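Local coordinates for ribulose bisphosphate carboxylase (Pyrococcus horikoshii, PDB 2D69), which probably adds carbon dioxide and water to ribulose 1,5-bisphosphate, giving two molecules of 3-phosphoglycerate, as part of an archaeal AMP degradation pathway, at residues Gly229-Asn232 with Ile233-Lys236; Tyr323-Ile326 with Lys327-Asp331; Gly354-Pro357 with Glu358-Arg361. All coordinates share one frame; numbering follows the deposited sequence.

Overall arrangement
All three interactions are local turns of helices in the catalytic domain, a parallel alpha/beta barrel. Interaction 1 opens helix 231-244, on the opposite side of the chain's centre from the other two, and a second subunit packs against it. Interactions 2 and 3 sit on the same side. Their centres are about 16 Å apart, and they belong to successive helices, 323-334 and 356-363, which meet through Phe363. Each is partly buried. Interaction 1 mixes apolar packing with subunit contacts. Interaction 2 adds an aromatic ring and charged groups, with Glu324, Arg328 and Asp331 exposed. Interaction 3 sets an apolar face against a polar one with a bridging water.

Interaction 1 of 3, residues Gly229-Asn232 with Ile233-Lys236; sequences GPVN and IMEK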
ATOM      1  N   GLY A 229     -11.559  24.540  -3.220  1.00 16.42           N
ATOM      2  CA  GLY A 229     -11.177  23.937  -4.473  1.00 17.17           C
ATOM      3  C   GLY A 229     -12.015  22.663  -4.757  1.00 17.97           C
ATOM      4  O   GLY A 229     -12.842  22.253  -3.949  1.00 17.06           O
ATOM      5  N   PRO A 230     -11.744  22.018  -5.890  1.00 19.03           N
ATOM      6  CA  PRO A 230     -12.175  20.631  -6.135  1.00 19.20           C
ATOM      7  C   PRO A 230     -11.788  19.807  -4.913  1.00 18.21           C
ATOM      8  O   PRO A 230     -10.719  20.056  -4.362  1.00 16.70           O
ATOM      9  CB  PRO A 230     -11.329  20.207  -7.331  1.00 18.51           C
ATOM     10  CG  PRO A 230     -10.966  21.479  -8.017  1.00 19.19           C
ATOM     11  CD  PRO A 230     -10.974  22.571  -7.018  1.00 18.71           C
ATOM     12  N   VAL A 231     -12.626  18.855  -4.518  1.00 17.52           N
ATOM     13  CA  VAL A 231     -12.514  18.252  -3.187  1.00 17.94           C
ATOM     14  C   VAL A 231     -11.144  17.624  -2.899  1.00 16.85           C
ATOM     15  O   VAL A 231     -10.631  17.734  -1.790  1.00 16.12           O
ATOM     16  CB  VAL A 231     -13.552  17.136  -2.838  1.00 18.44           C
ATOM     17  CG1 VAL A 231     -14.020  17.357  -1.412  1.00 20.28           C
ATOM     18  CG2 VAL A 231     -14.676  17.095  -3.724  1.00 24.05           C
ATOM     19  N   ASN A 232     -10.580  16.924  -3.870  1.00 16.89           N
ATOM     20  CA  ASN A 232      -9.290  16.307  -3.663  1.00 16.67           C
ATOM     21  C   ASN A 232      -8.225  17.342  -3.337  1.00 16.19           C
ATOM     22  O   ASN A 232      -7.363  17.122  -2.467  1.00 14.25           O
ATOM     23  CB  ASN A 232      -8.866  15.433  -4.855  1.00 16.35           C
ATOM     24  CG  ASN A 232      -8.743  16.211  -6.145  1.00 19.46           C
ATOM     25  OD1 ASN A 232      -7.698  16.198  -6.750  1.00 26.67           O
ATOM     26  ND2 ASN A 232      -9.783  16.929  -6.541  1.00  9.67           N
ATOM     27  N   ILE A 233      -8.283  18.466  -4.046  1.00 16.13           N
ATOM     28  CA  ILE A 233      -7.371  19.570  -3.808  1.00 17.12           C
ATOM     29  C   ILE A 233      -7.592  20.115  -2.397  1.00 15.78           C
ATOM     30  O   ILE A 233      -6.620  20.364  -1.712  1.00 15.52           O
ATOM     31  CB  ILE A 233      -7.580  20.753  -4.844  1.00 17.14           C
ATOM     32  CG1 ILE A 233      -7.489  20.274  -6.309  1.00 20.31           C
ATOM     33  CG2 ILE A 233      -6.636  21.926  -4.524  1.00 16.63           C
ATOM     34  CD1 ILE A 233      -6.357  19.469  -6.660  1.00 23.79           C
ATOM     35  N   MET A 234      -8.855  20.307  -1.976  1.00 15.68           N
ATOM     36  CA  MET A 234      -9.144  20.867  -0.644  1.00 15.67           C
ATOM     37  C   MET A 234      -8.547  19.934   0.401  1.00 14.35           C
ATOM     38  O   MET A 234      -7.959  20.404   1.357  1.00 13.32           O
ATOM     39  CB  MET A 234     -10.637  20.979  -0.300  1.00 16.50           C
ATOM     40  CG  MET A 234     -11.436  21.909  -1.091  1.00 20.86           C
ATOM     41  SD  MET A 234     -12.791  22.620  -0.050  1.00 21.54           S
ATOM     42  CE  MET A 234     -13.908  21.321  -0.418  1.00 18.61           C
ATOM     43  N   GLU A 235      -8.694  18.612   0.190  1.00 13.05           N
ATOM     44  CA  GLU A 235      -8.143  17.629   1.103  1.00 12.85           C
ATOM     45  C   GLU A 235      -6.649  17.711   1.202  1.00 13.11           C
ATOM     46  O   GLU A 235      -6.128  17.719   2.335  1.00 13.10           O
ATOM     47  CB  GLU A 235      -8.556  16.195   0.735  1.00 13.56           C
ATOM     48  CG  GLU A 235      -7.842  15.099   1.502  1.00 12.86           C
ATOM     49  CD  GLU A 235      -8.535  13.735   1.409  1.00 17.93           C
ATOM     50  OE1 GLU A 235      -9.309  13.481   0.465  1.00 17.01           O
ATOM     51  OE2 GLU A 235      -8.359  12.913   2.318  1.00 16.56           O
ATOM     52  N   LYS A 236      -5.952  17.756   0.079  1.00 11.85           N
ATOM     53  CA  LYS A 236      -4.474  17.876   0.088  1.00 15.28           C
ATOM     54  C   LYS A 236      -4.037  19.174   0.797  1.00 13.53           C
ATOM     55  O   LYS A 236      -3.062  19.208   1.525  1.00 12.97           O
ATOM     56  CB  LYS A 236      -3.916  17.797  -1.339  1.00 16.84           C
ATOM     57  CG  LYS A 236      -3.944  16.358  -1.986  1.00 24.31           C
ATOM     58  CD  LYS A 236      -3.728  16.384  -3.537  1.00 33.01           C
ATOM     59  CE  LYS A 236      -3.943  14.985  -4.260  1.00 37.17           C
ATOM     60  NZ  LYS A 236      -4.541  15.102  -5.690  1.00 40.13           N
TER
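Pro230 and Met234 start a run of three backbone hydrogen bonds at the beginning of helix 231-244. Met234 N donates to Pro230 O at 3.0 Å. Glu235 N reaches Val231 O and Lys236 N reaches Asn232 O in the same i to i+4 pattern. Pro230 is the N-cap residue.

The apolar contacts follow the same turn. Pro230 CB lies alongside Ile233 CG1 at 4.0 Å, the two side chains pointing the same way. Val231 CG1 meets Met234 CE at 4.1 Å. Met234 CG stands beside its own backbone N (chi1 -66°), which brings it to 3.2 Å from Gly229 O. The chain then bends twice, so the sulfur and methyl stay close to Gly229. Met234 and Val231 also rest on Ala260 of helix 258-271.

Two of the polar groups have partners outside this turn. Gly229 O accepts a hydrogen bond from Ser259 OG of the second subunit. Glu235 OE1 is bonded to Tyr263 OH of its own chain. Asn232 lies side by side with Ile233, its CG 4.1 Å from Ile233 CD1, and packs on Tyr263 of the second subunit. With an alanine at Asn232, Ile233 CD1 and that tyrosine would probably lose a packing neighbour, leaving a gap at the subunit contact.

This is the first turn of a barrel helix, with Pro230 at the N-cap position, in the beta-alpha-beta unit that leads from strand 222-224 to strand 248-252 of the alpha/beta barrel, here placed against a partner subunit.

Interaction 2 of 3, residues Tyr323-Ile326 with Lys327-Asp331; sequences YEEI and KRIND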
ATOM      1  N   TYR A 323     -31.607  43.307  12.027  1.00 36.33           N
ATOM      2  CA  TYR A 323     -31.234  42.977  13.388  1.00 33.88           C
ATOM      3  C   TYR A 323     -31.949  41.716  13.873  1.00 32.80           C
ATOM      4  O   TYR A 323     -31.306  40.829  14.393  1.00 30.83           O
ATOM      5  CB  TYR A 323     -31.524  44.123  14.362  1.00 33.05           C
ATOM      6  CG  TYR A 323     -31.222  43.696  15.774  1.00 30.80           C
ATOM      7  CD1 TYR A 323     -32.237  43.397  16.685  1.00 30.28           C
ATOM      8  CD2 TYR A 323     -29.920  43.500  16.167  1.00 30.79           C
ATOM      9  CE1 TYR A 323     -31.940  42.950  17.981  1.00 30.13           C
ATOM     10  CE2 TYR A 323     -29.613  43.069  17.444  1.00 31.73           C
ATOM     11  CZ  TYR A 323     -30.626  42.799  18.351  1.00 31.52           C
ATOM     12  OH  TYR A 323     -30.263  42.357  19.614  1.00 34.86           O
ATOM     13  N   GLU A 324     -33.271  41.666  13.724  1.00 31.86           N
ATOM     14  CA  GLU A 324     -34.074  40.515  14.160  1.00 32.46           C
ATOM     15  C   GLU A 324     -33.578  39.170  13.566  1.00 30.52           C
ATOM     16  O   GLU A 324     -33.397  38.191  14.291  1.00 30.06           O
ATOM     17  CB  GLU A 324     -35.537  40.679  13.757  1.00 33.24           C
ATOM     18  CG  GLU A 324     -36.201  41.967  14.210  1.00 39.38           C
ATOM     19  CD  GLU A 324     -36.623  41.949  15.678  1.00 46.05           C
ATOM     20  OE1 GLU A 324     -37.796  41.563  15.950  1.00 49.15           O
ATOM     21  OE2 GLU A 324     -35.793  42.352  16.551  1.00 49.50           O
ATOM     22  N   GLU A 325     -33.394  39.140  12.249  1.00 28.53           N
ATOM     23  CA  GLU A 325     -32.961  37.921  11.546  1.00 28.16           C
ATOM     24  C   GLU A 325     -31.579  37.499  12.018  1.00 26.00           C
ATOM     25  O   GLU A 325     -31.338  36.339  12.254  1.00 25.98           O
ATOM     26  CB  GLU A 325     -32.924  38.127  10.012  1.00 28.39           C
ATOM     27  CG  GLU A 325     -32.317  36.942   9.238  1.00 31.60           C
ATOM     28  CD  GLU A 325     -32.477  37.038   7.716  1.00 35.97           C
ATOM     29  OE1 GLU A 325     -32.320  38.162   7.161  1.00 36.59           O
ATOM     30  OE2 GLU A 325     -32.755  35.985   7.073  1.00 36.10           O
ATOM     31  N   ILE A 326     -30.670  38.450  12.154  1.00 24.44           N
ATOM     32  CA  ILE A 326     -29.307  38.126  12.469  1.00 23.83           C
ATOM     33  C   ILE A 326     -29.194  37.588  13.873  1.00 22.27           C
ATOM     34  O   ILE A 326     -28.494  36.583  14.105  1.00 19.72           O
ATOM     35  CB  ILE A 326     -28.410  39.319  12.285  1.00 24.46           C
ATOM     36  CG1 ILE A 326     -28.324  39.635  10.780  1.00 26.40           C
ATOM     37  CG2 ILE A 326     -26.988  39.015  12.861  1.00 23.99           C
ATOM     38  CD1 ILE A 326     -27.660  40.953  10.493  1.00 29.66           C
ATOM     39  N   LYS A 327     -29.881  38.258  14.792  1.00 20.57           N
ATOM     40  CA  LYS A 327     -29.912  37.842  16.178  1.00 20.87           C
ATOM     41  C   LYS A 327     -30.528  36.429  16.308  1.00 20.15           C
ATOM     42  O   LYS A 327     -30.089  35.666  17.125  1.00 18.50           O
ATOM     43  CB  LYS A 327     -30.689  38.850  17.032  1.00 20.66           C
ATOM     44  CG  LYS A 327     -30.603  38.549  18.535  1.00 22.65           C
ATOM     45  CD  LYS A 327     -29.123  38.671  19.058  1.00 24.86           C
ATOM     46  CE  LYS A 327     -29.032  38.715  20.613  1.00 25.84           C
ATOM     47  NZ  LYS A 327     -29.619  37.479  21.263  1.00 23.26           N
ATOM     48  N   ARG A 328     -31.534  36.099  15.501  1.00 19.67           N
ATOM     49  CA  ARG A 328     -32.115  34.770  15.499  1.00 21.09           C
ATOM     50  C   ARG A 328     -31.039  33.730  15.099  1.00 20.22           C
ATOM     51  O   ARG A 328     -30.859  32.713  15.784  1.00 19.44           O
ATOM     52  CB  ARG A 328     -33.321  34.695  14.545  1.00 21.94           C
ATOM     53  CG  ARG A 328     -34.114  33.369  14.592  1.00 26.86           C
ATOM     54  CD  ARG A 328     -35.285  33.247  13.573  1.00 32.81           C
ATOM     55  NE  ARG A 328     -35.814  34.568  13.241  1.00 39.19           N
ATOM     56  CZ  ARG A 328     -36.600  35.306  14.033  1.00 43.45           C
ATOM     57  NH1 ARG A 328     -36.989  34.837  15.220  1.00 46.03           N
ATOM     58  NH2 ARG A 328     -37.015  36.517  13.633  1.00 43.93           N
ATOM     59  N   ILE A 329     -30.307  34.019  14.029  1.00 18.39           N
ATOM     60  CA  ILE A 329     -29.287  33.104  13.572  1.00 17.58           C
ATOM     61  C   ILE A 329     -28.218  32.895  14.629  1.00 17.86           C
ATOM     62  O   ILE A 329     -27.847  31.740  14.896  1.00 15.60           O
ATOM     63  CB  ILE A 329     -28.689  33.545  12.261  1.00 17.26           C
ATOM     64  CG1 ILE A 329     -29.795  33.530  11.197  1.00 16.96           C
ATOM     65  CG2 ILE A 329     -27.560  32.587  11.834  1.00 17.38           C
ATOM     66  CD1 ILE A 329     -29.495  34.294   9.962  1.00 16.11           C
ATOM     67  N   ASN A 330     -27.711  33.974  15.220  1.00 17.14           N
ATOM     68  CA  ASN A 330     -26.627  33.848  16.193  1.00 17.30           C
ATOM     69  C   ASN A 330     -27.086  33.077  17.421  1.00 17.51           C
ATOM     70  O   ASN A 330     -26.311  32.294  17.975  1.00 16.18           O
ATOM     71  CB  ASN A 330     -26.093  35.220  16.666  1.00 16.88           C
ATOM     72  CG  ASN A 330     -25.223  35.960  15.610  1.00 17.37           C
ATOM     73  OD1 ASN A 330     -24.607  36.989  15.931  1.00 20.30           O
ATOM     74  ND2 ASN A 330     -25.187  35.473  14.376  1.00 15.51           N
ATOM     75  N   ASP A 331     -28.335  33.341  17.852  1.00 17.49           N
ATOM     76  CA  ASP A 331     -28.922  32.684  19.007  1.00 17.31           C
ATOM     77  C   ASP A 331     -28.973  31.179  18.773  1.00 16.68           C
ATOM     78  O   ASP A 331     -28.619  30.404  19.634  1.00 14.66           O
ATOM     79  CB  ASP A 331     -30.359  33.194  19.290  1.00 17.83           C
ATOM     80  CG  ASP A 331     -30.381  34.576  19.962  1.00 18.53           C
ATOM     81  OD1 ASP A 331     -31.498  35.099  20.174  1.00 20.34           O
ATOM     82  OD2 ASP A 331     -29.355  35.213  20.294  1.00 20.97           O
TER
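Asn330 N donates to Ile326 O at 2.9 Å, with an N-H...O angle of 164°. The side-chain amide of Asn330 folds back over the same turn, but its ND2 is hydrogen-bonded to Thr312 OG1. The other backbone bonds here, from Lys327 N to Tyr323 O, Arg328 N to Glu324 O and Ile329 N to Glu325 O, continue the regular alpha-helical pattern.

On one side, Tyr323 and Lys327 run side by side. Both place CG anti to the backbone N (chi1 176° and -173°), so the ring and the aliphatic chain leave the helix in the same direction. Lys327 CB sits over one ring face, 4.2 Å above the plane and offset toward the rim. Further out, Lys327 CD passes 3.9 Å from Tyr323 OH. The lysine chain is bent at chi2 and again at chi4, and NZ forms a salt bridge with Asp331 OD2; the modelled separation is very short and its exact length is doubtful. Phe363 of helix 356-363 meets the Tyr323 ring with the planes inclined.

Helix 323-334 links strand 309-311 to strand 344-348 as a beta-alpha-beta unit of the barrel. The loop before it carries Lys318, the predicted transition-state stabiliser.

Ile329 lies on another side of the helix. Its CD1 touches Glu325 CG at 3.9 Å, the two side chains lying side by side, and its side chain packs on Met295, Leu296 and Ala299 of helix 295-305. Arg328 is exposed. Its bent chain carries the guanidinium back so that Glu324 O lies over one face, 4.0 Å from NH2. The charged ends of this pair stay apart, with Glu324 OE1 5.6 Å from Arg328 NH2.

Interaction 3 of 3, residues Gly354-Pro357 with Glu358-Arg361; sequences GLMP and ELIR
Met356 and Leu359 form the closely packed side of this helical turn. They lie side by side, and Met356 CE touches Leu359 CD2 at 4.0 Å. The methionine chain bends at chi2 (-66°) and again at chi3, which turns its methyl toward the leucine. Both side chains also rest on Leu351 and on Ile369 of strand 368-370. Met356 reaches further, to Leu389, Ala392 and Ile393 of helix 382-398. Ile360 continues this face one residue on. Its CG1 runs alongside Met356 O at 3.5 Å, and its side chain packs on Pro153 and Ala396.

The other side is polar and more loosely joined. Glu358 leaves the helix with CG anti to the backbone N (chi1 -172°) and stays extended, so its OE1 only grazes Leu355 CD2, 4.5 Å away. Arg361 is exposed, and its side chain approaches the preceding segment through CB, 3.4 Å from Pro357 O. A water bridges the turn here. It donates to Gly354 O at 2.6 Å and accepts from Glu358 N at 3.2 Å, standing in the place of a direct i to i+4 bond. Beyond it the direct bonds begin. Leu359 N donates to Leu355 O at 2.9 Å, Ile360 N to Met356 O, and Arg361 N to Pro357 O. Pro357 has no N-H to offer, and in the first turn none is needed.

The arrangement is an amphipathic helix start in the beta-alpha-beta unit joining strand 344-348 to strand 368-370 of the alpha/beta barrel. Both strands lead into predicted substrate-binding segments. The side chains of Leu355 and Met356 lie about 6 Å from Gly350 and Ala371 respectively, close to that predicted site.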
ATOM      1  N   GLY A 354     -14.615  52.058  16.728  1.00 14.96           N
ATOM      2  CA  GLY A 354     -15.732  52.812  17.287  1.00 14.88           C
ATOM      3  C   GLY A 354     -17.071  52.054  17.305  1.00 15.38           C
ATOM      4  O   GLY A 354     -18.006  52.432  17.988  1.00 15.30           O
ATOM      5  N   LEU A 355     -17.174  50.958  16.573  1.00 15.01           N
ATOM      6  CA  LEU A 355     -18.411  50.181  16.601  1.00 15.18           C
ATOM      7  C   LEU A 355     -18.384  49.054  17.594  1.00 15.06           C
ATOM      8  O   LEU A 355     -19.396  48.383  17.748  1.00 14.33           O
ATOM      9  CB  LEU A 355     -18.703  49.629  15.214  1.00 15.45           C
ATOM     10  CG  LEU A 355     -18.893  50.709  14.146  1.00 17.51           C
ATOM     11  CD1 LEU A 355     -19.376  50.064  12.852  1.00 17.71           C
ATOM     12  CD2 LEU A 355     -19.871  51.779  14.597  1.00 19.35           C
ATOM     13  N   MET A 356     -17.253  48.830  18.282  1.00 14.63           N
ATOM     14  CA  MET A 356     -17.134  47.618  19.085  1.00 14.64           C
ATOM     15  C   MET A 356     -18.073  47.636  20.291  1.00 15.45           C
ATOM     16  O   MET A 356     -18.671  46.627  20.586  1.00 14.58           O
ATOM     17  CB  MET A 356     -15.690  47.326  19.517  1.00 14.74           C
ATOM     18  CG  MET A 356     -14.719  47.047  18.377  1.00 13.97           C
ATOM     19  SD  MET A 356     -15.092  45.545  17.500  1.00 13.96           S
ATOM     20  CE  MET A 356     -15.998  46.199  16.055  1.00 16.20           C
ATOM     21  N   PRO A 357     -18.207  48.755  21.014  1.00 16.24           N
ATOM     22  CA  PRO A 357     -19.204  48.809  22.113  1.00 16.38           C
ATOM     23  C   PRO A 357     -20.618  48.406  21.686  1.00 16.84           C
ATOM     24  O   PRO A 357     -21.184  47.542  22.321  1.00 17.01           O
ATOM     25  CB  PRO A 357     -19.119  50.264  22.609  1.00 17.02           C
ATOM     26  CG  PRO A 357     -17.672  50.645  22.341  1.00 15.98           C
ATOM     27  CD  PRO A 357     -17.403  49.992  20.943  1.00 16.30           C
ATOM     28  N   GLU A 358     -21.132  48.945  20.597  1.00 17.16           N
ATOM     29  CA  GLU A 358     -22.469  48.629  20.134  1.00 17.87           C
ATOM     30  C   GLU A 358     -22.553  47.168  19.667  1.00 18.00           C
ATOM     31  O   GLU A 358     -23.509  46.425  20.010  1.00 15.92           O
ATOM     32  CB  GLU A 358     -22.863  49.589  18.996  1.00 19.12           C
ATOM     33  CG  GLU A 358     -24.313  49.497  18.542  1.00 23.52           C
ATOM     34  CD  GLU A 358     -24.629  50.256  17.239  1.00 30.65           C
ATOM     35  OE1 GLU A 358     -23.737  50.936  16.653  1.00 34.08           O
ATOM     36  OE2 GLU A 358     -25.818  50.183  16.799  1.00 35.06           O
ATOM     37  N   LEU A 359     -21.548  46.734  18.908  1.00 17.47           N
ATOM     38  CA  LEU A 359     -21.530  45.364  18.404  1.00 17.40           C
ATOM     39  C   LEU A 359     -21.611  44.344  19.551  1.00 17.00           C
ATOM     40  O   LEU A 359     -22.446  43.454  19.534  1.00 15.98           O
ATOM     41  CB  LEU A 359     -20.301  45.119  17.541  1.00 17.54           C
ATOM     42  CG  LEU A 359     -20.205  43.711  16.971  1.00 18.56           C
ATOM     43  CD1 LEU A 359     -21.298  43.513  15.938  1.00 19.63           C
ATOM     44  CD2 LEU A 359     -18.823  43.454  16.373  1.00 15.91           C
ATOM     45  N   ILE A 360     -20.793  44.543  20.575  1.00 17.34           N
ATOM     46  CA  ILE A 360     -20.775  43.671  21.735  1.00 17.35           C
ATOM     47  C   ILE A 360     -22.043  43.760  22.616  1.00 17.99           C
ATOM     48  O   ILE A 360     -22.579  42.714  23.030  1.00 18.13           O
ATOM     49  CB  ILE A 360     -19.460  43.869  22.520  1.00 17.30           C
ATOM     50  CG1 ILE A 360     -18.301  43.285  21.693  1.00 17.42           C
ATOM     51  CG2 ILE A 360     -19.514  43.192  23.870  1.00 16.83           C
ATOM     52  CD1 ILE A 360     -16.931  43.720  22.164  1.00 16.58           C
ATOM     53  N   ARG A 361     -22.549  44.964  22.864  1.00 17.82           N
ATOM     54  CA  ARG A 361     -23.794  45.130  23.614  1.00 18.04           C
ATOM     55  C   ARG A 361     -24.917  44.317  22.975  1.00 17.61           C
ATOM     56  O   ARG A 361     -25.650  43.617  23.664  1.00 16.55           O
ATOM     57  CB  ARG A 361     -24.201  46.594  23.607  1.00 18.70           C
ATOM     58  CG  ARG A 361     -25.138  47.016  24.676  1.00 21.88           C
ATOM     59  CD  ARG A 361     -25.486  48.528  24.565  1.00 23.19           C
ATOM     60  NE  ARG A 361     -26.685  48.642  23.729  1.00 27.26           N
ATOM     61  CZ  ARG A 361     -26.766  49.209  22.517  1.00 31.00           C
ATOM     62  NH1 ARG A 361     -27.935  49.183  21.891  1.00 33.13           N
ATOM     63  NH2 ARG A 361     -25.731  49.841  21.930  1.00 33.10           N
TER
HETATM   64  O   HOH W   1     -20.157  51.691  19.337  1.00 40.82           O